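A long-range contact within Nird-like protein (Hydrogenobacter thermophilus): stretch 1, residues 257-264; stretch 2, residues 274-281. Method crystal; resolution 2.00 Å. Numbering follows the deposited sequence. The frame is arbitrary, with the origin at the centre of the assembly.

Stretch 1 257-264: KGVSHCYQ
Stretch 2 (274-281) NLFAMMHG

Strands 259-264 and 275-281 run antiparallel, their axes 167° apart and 4.6 Å at closest approach. Val 259 pairs with Met 279, then a bulge shifts the register by one, so that Cys 262 faces Ala 277, Tyr 263 Phe 276 and Gln 264 Leu 275. Tyr 263 and Phe 276 exchange both backbone bonds, N to O at 2.8 Å each way. Across the bulge, Ser 260 (phi/psi -104/-114) gives its N to Met 278 O at 3.0 Å, while His 261 O accepts Met 278 N at 2.9 Å; one residue thus answers two. With chi1 p, Ser 260 OG also reaches Met 278 O, at 3.3 Å.

Gly 258 (95/-4) accepts His 280 N through its O at 2.8 Å. A CB there would lie 3.0 Å from His 280 O and jam against the preceding carbonyl. His 280, chi1 p and chi2 -117°, lays one ring face over Gly 258 C and Val 259 N.

Tyr 263 (m, 87°) presents its ring edge to selenomethionine Met 278 (m, m, 101°), CE1 to CG 4.0 Å, and to Phe 276 CB. Phe 276 is also m, but its end leads away. On the other face, Cys 262 (m) sets SG 4.0 Å from Ala 277 CB, and Val 259 (t) sets CG2 4.2 Å from CG of selenomethionine Met 279 (m, t, t).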

ATOM      1  N   LYS A 257     -10.415 -14.740  12.812  1.00 51.57           N
ATOM      2  CA  LYS A 257     -10.323 -15.224  11.440  1.00 58.93           C
ATOM      3  C   LYS A 257     -11.306 -14.413  10.618  1.00 51.64           C
ATOM      4  O   LYS A 257     -12.406 -14.112  11.081  1.00 54.35           O
ATOM      5  CB  LYS A 257     -10.686 -16.706  11.357  1.00 55.11           C
ATOM      6  CG  LYS A 257      -9.659 -17.639  11.977  1.00 57.42           C
ATOM      7  CD  LYS A 257     -10.144 -19.078  11.933  1.00 48.87           C
ATOM      8  CE  LYS A 257      -9.140 -20.017  12.581  1.00 52.70           C
ATOM      9  NZ  LYS A 257      -9.770 -21.302  12.987  1.00 57.31           N
ATOM     10  N   GLY A 258     -10.912 -14.050   9.404  1.00 51.94           N
ATOM     11  CA  GLY A 258     -11.758 -13.214   8.576  1.00 57.97           C
ATOM     12  C   GLY A 258     -11.402 -11.745   8.690  1.00 53.59           C
ATOM     13  O   GLY A 258     -11.988 -10.906   8.005  1.00 54.81           O
ATOM     14  N   VAL A 259     -10.447 -11.431   9.563  1.00 54.97           N
ATOM     15  CA  VAL A 259      -9.978 -10.058   9.728  1.00 54.67           C
ATOM     16  C   VAL A 259      -8.515  -9.917   9.316  1.00 59.51           C
ATOM     17  O   VAL A 259      -7.640 -10.581   9.874  1.00 66.41           O
ATOM     18  CB  VAL A 259     -10.135  -9.571  11.181  1.00 51.57           C
ATOM     19  CG1 VAL A 259      -9.451  -8.223  11.366  1.00 54.11           C
ATOM     20  CG2 VAL A 259     -11.603  -9.481  11.554  1.00 51.85           C
ATOM     21  N   SER A 260      -8.253  -9.050   8.341  1.00 56.99           N
ATOM     22  CA  SER A 260      -6.891  -8.783   7.895  1.00 61.27           C
ATOM     23  C   SER A 260      -6.390  -7.437   8.422  1.00 65.82           C
ATOM     24  O   SER A 260      -6.225  -7.255   9.628  1.00 62.00           O
ATOM     25  CB  SER A 260      -6.806  -8.824   6.368  1.00 54.77           C
ATOM     26  OG  SER A 260      -7.837  -8.059   5.770  1.00 62.76           O
ATOM     27  N   HIS A 261      -6.161  -6.496   7.514  1.00 61.20           N
ATOM     28  CA  HIS A 261      -5.597  -5.201   7.884  1.00 62.80           C
ATOM     29  C   HIS A 261      -6.551  -4.330   8.691  1.00 57.65           C
ATOM     30  O   HIS A 261      -7.755  -4.296   8.432  1.00 58.90           O
ATOM     31  CB  HIS A 261      -5.140  -4.442   6.638  1.00 59.51           C
ATOM     32  CG  HIS A 261      -4.119  -5.176   5.832  1.00 71.54           C
ATOM     33  ND1 HIS A 261      -2.818  -5.346   6.256  1.00 75.84           N
ATOM     34  CD2 HIS A 261      -4.202  -5.784   4.625  1.00 80.25           C
ATOM     35  CE1 HIS A 261      -2.147  -6.030   5.347  1.00 76.85           C
ATOM     36  NE2 HIS A 261      -2.964  -6.308   4.347  1.00 82.11           N
ATOM     37  N   CYS A 262      -5.995  -3.624   9.671  1.00 53.47           N
ATOM     38  CA  CYS A 262      -6.747  -2.634  10.425  1.00 47.12           C
ATOM     39  C   CYS A 262      -6.094  -1.268  10.263  1.00 54.23           C
ATOM     40  O   CYS A 262      -4.867  -1.154  10.224  1.00 52.10           O
ATOM     41  CB  CYS A 262      -6.830  -3.014  11.904  1.00 54.80           C
ATOM     42  SG  CYS A 262      -7.784  -4.511  12.224  1.00 54.29           S
ATOM     43  N   TYR A 263      -6.921  -0.235  10.151  1.00 49.16           N
ATOM     44  CA  TYR A 263      -6.428   1.125  10.000  1.00 49.53           C
ATOM     45  C   TYR A 263      -7.155   2.024  10.980  1.00 47.96           C
ATOM     46  O   TYR A 263      -8.252   1.696  11.435  1.00 48.82           O
ATOM     47  CB  TYR A 263      -6.672   1.631   8.579  1.00 44.50           C
ATOM     48  CG  TYR A 263      -6.141   0.723   7.495  1.00 50.27           C
ATOM     49  CD1 TYR A 263      -6.909  -0.324   7.004  1.00 56.51           C
ATOM     50  CD2 TYR A 263      -4.878   0.918   6.953  1.00 54.54           C
ATOM     51  CE1 TYR A 263      -6.433  -1.154   6.013  1.00 59.83           C
ATOM     52  CE2 TYR A 263      -4.394   0.092   5.958  1.00 65.91           C
ATOM     53  CZ  TYR A 263      -5.175  -0.943   5.493  1.00 62.27           C
ATOM     54  OH  TYR A 263      -4.699  -1.771   4.505  1.00 66.98           O
ATOM     55  N   GLN A 264      -6.548   3.160  11.305  1.00 48.32           N
ATOM     56  CA  GLN A 264      -7.221   4.146  12.131  1.00 44.56           C
ATOM     57  C   GLN A 264      -7.049   5.544  11.555  1.00 41.00           C
ATOM     58  O   GLN A 264      -6.093   5.825  10.826  1.00 40.42           O
ATOM     59  CB  GLN A 264      -6.718   4.094  13.573  1.00 43.23           C
ATOM     60  CG  GLN A 264      -5.257   4.480  13.746  1.00 53.21           C
ATOM     61  CD  GLN A 264      -4.910   4.754  15.194  1.00 59.23           C
ATOM     62  OE1 GLN A 264      -5.763   5.180  15.971  1.00 58.31           O
ATOM     63  NE2 GLN A 264      -3.658   4.513  15.566  1.00 62.84           N
ATOM     64  N   ASN A 274     -13.653   5.985  12.943  1.00 43.17           N
ATOM     65  CA  ASN A 274     -12.220   6.158  13.152  1.00 45.65           C
ATOM     66  C   ASN A 274     -11.436   4.842  13.117  1.00 48.70           C
ATOM     67  O   ASN A 274     -10.202   4.848  13.084  1.00 45.70           O
ATOM     68  CB  ASN A 274     -11.950   6.902  14.464  1.00 43.58           C
ATOM     69  CG  ASN A 274     -12.590   6.227  15.666  1.00 57.81           C
ATOM     70  OD1 ASN A 274     -13.586   5.519  15.536  1.00 53.39           O
ATOM     71  ND2 ASN A 274     -12.022   6.452  16.847  1.00 53.15           N
ATOM     72  N   LEU A 275     -12.148   3.716  13.134  1.00 46.96           N
ATOM     73  CA  LEU A 275     -11.492   2.413  13.034  1.00 49.29           C
ATOM     74  C   LEU A 275     -11.935   1.645  11.794  1.00 40.02           C
ATOM     75  O   LEU A 275     -13.125   1.389  11.600  1.00 45.31           O
ATOM     76  CB  LEU A 275     -11.723   1.573  14.294  1.00 48.14           C
ATOM     77  CG  LEU A 275     -11.055   0.196  14.304  1.00 48.08           C
ATOM     78  CD1 LEU A 275      -9.572   0.316  14.027  1.00 50.03           C
ATOM     79  CD2 LEU A 275     -11.282  -0.502  15.626  1.00 56.07           C
ATOM     80  N   PHE A 276     -10.963   1.291  10.955  1.00 41.46           N
ATOM     81  CA  PHE A 276     -11.224   0.520   9.745  1.00 45.96           C
ATOM     82  C   PHE A 276     -10.670  -0.887   9.930  1.00 43.97           C
ATOM     83  O   PHE A 276      -9.553  -1.059  10.424  1.00 39.97           O
ATOM     84  CB  PHE A 276     -10.564   1.168   8.522  1.00 45.34           C
ATOM     85  CG  PHE A 276     -11.208   2.463   8.078  1.00 53.74           C
ATOM     86  CD1 PHE A 276     -11.901   3.275   8.972  1.00 52.46           C
ATOM     87  CD2 PHE A 276     -11.115   2.866   6.752  1.00 59.37           C
ATOM     88  CE1 PHE A 276     -12.486   4.466   8.555  1.00 50.38           C
ATOM     89  CE2 PHE A 276     -11.698   4.052   6.325  1.00 45.63           C
ATOM     90  CZ  PHE A 276     -12.384   4.853   7.230  1.00 42.54           C
ATOM     91  N   ALA A 277     -11.449  -1.893   9.547  1.00 43.22           N
ATOM     92  CA  ALA A 277     -10.991  -3.277   9.632  1.00 48.39           C
ATOM     93  C   ALA A 277     -11.437  -4.078   8.420  1.00 42.97           C
ATOM     94  O   ALA A 277     -12.626  -4.349   8.251  1.00 49.03           O
ATOM     95  CB  ALA A 277     -11.487  -3.936  10.912  1.00 44.99           C
HETATM   96  N   MSE A 278     -10.476  -4.460   7.584  1.00 42.74           N
HETATM   97  CA  MSE A 278     -10.778  -5.248   6.398  1.00 39.13           C
HETATM   98  C   MSE A 278     -11.268  -6.629   6.800  1.00 53.12           C
HETATM   99  O   MSE A 278     -10.551  -7.390   7.450  1.00 48.63           O
HETATM  100  CB  MSE A 278      -9.547  -5.378   5.501  1.00 44.62           C
HETATM  101  CG  MSE A 278      -8.941  -4.057   5.045  1.00 68.27           C
HETATM  102 SE   MSE A 278     -10.229  -2.826   4.266  1.00 83.89          SE
HETATM  103  CE  MSE A 278     -10.475  -1.667   5.801  1.00 48.14           C
HETATM  104  N   MSE A 279     -12.501  -6.945   6.424  1.00 52.54           N
HETATM  105  CA  MSE A 279     -13.050  -8.265   6.690  1.00 58.14           C
HETATM  106  C   MSE A 279     -13.187  -9.063   5.399  1.00 65.17           C
HETATM  107  O   MSE A 279     -13.322  -8.499   4.309  1.00 54.21           O
HETATM  108  CB  MSE A 279     -14.403  -8.170   7.401  1.00 55.03           C
HETATM  109  CG  MSE A 279     -14.327  -7.770   8.871  1.00 37.70           C
HETATM  110 SE   MSE A 279     -16.083  -7.437   9.623  1.00 59.78          SE
HETATM  111  CE  MSE A 279     -15.569  -6.986  11.434  1.00 48.80           C
ATOM    112  N   HIS A 280     -13.133 -10.382   5.533  1.00 53.50           N
ATOM    113  CA  HIS A 280     -13.390 -11.279   4.420  1.00 57.75           C
ATOM    114  C   HIS A 280     -14.083 -12.519   4.954  1.00 68.02           C
ATOM    115  O   HIS A 280     -13.925 -12.875   6.123  1.00 49.43           O
ATOM    116  CB  HIS A 280     -12.093 -11.656   3.694  1.00 62.03           C
ATOM    117  CG  HIS A 280     -11.044 -12.239   4.588  1.00 71.35           C
ATOM    118  ND1 HIS A 280      -9.825 -11.634   4.800  1.00 66.21           N
ATOM    119  CD2 HIS A 280     -11.030 -13.379   5.322  1.00 74.46           C
ATOM    120  CE1 HIS A 280      -9.105 -12.372   5.629  1.00 68.50           C
ATOM    121  NE2 HIS A 280      -9.816 -13.434   5.960  1.00 79.06           N
ATOM    122  N   GLY A 281     -14.868 -13.161   4.101  1.00 63.28           N
ATOM    123  CA  GLY A 281     -15.552 -14.383   4.471  1.00 68.98           C
ATOM    124  C   GLY A 281     -15.921 -15.136   3.215  1.00 75.39           C
ATOM    125  O   GLY A 281     -15.639 -14.681   2.106  1.00 73.03           O
TER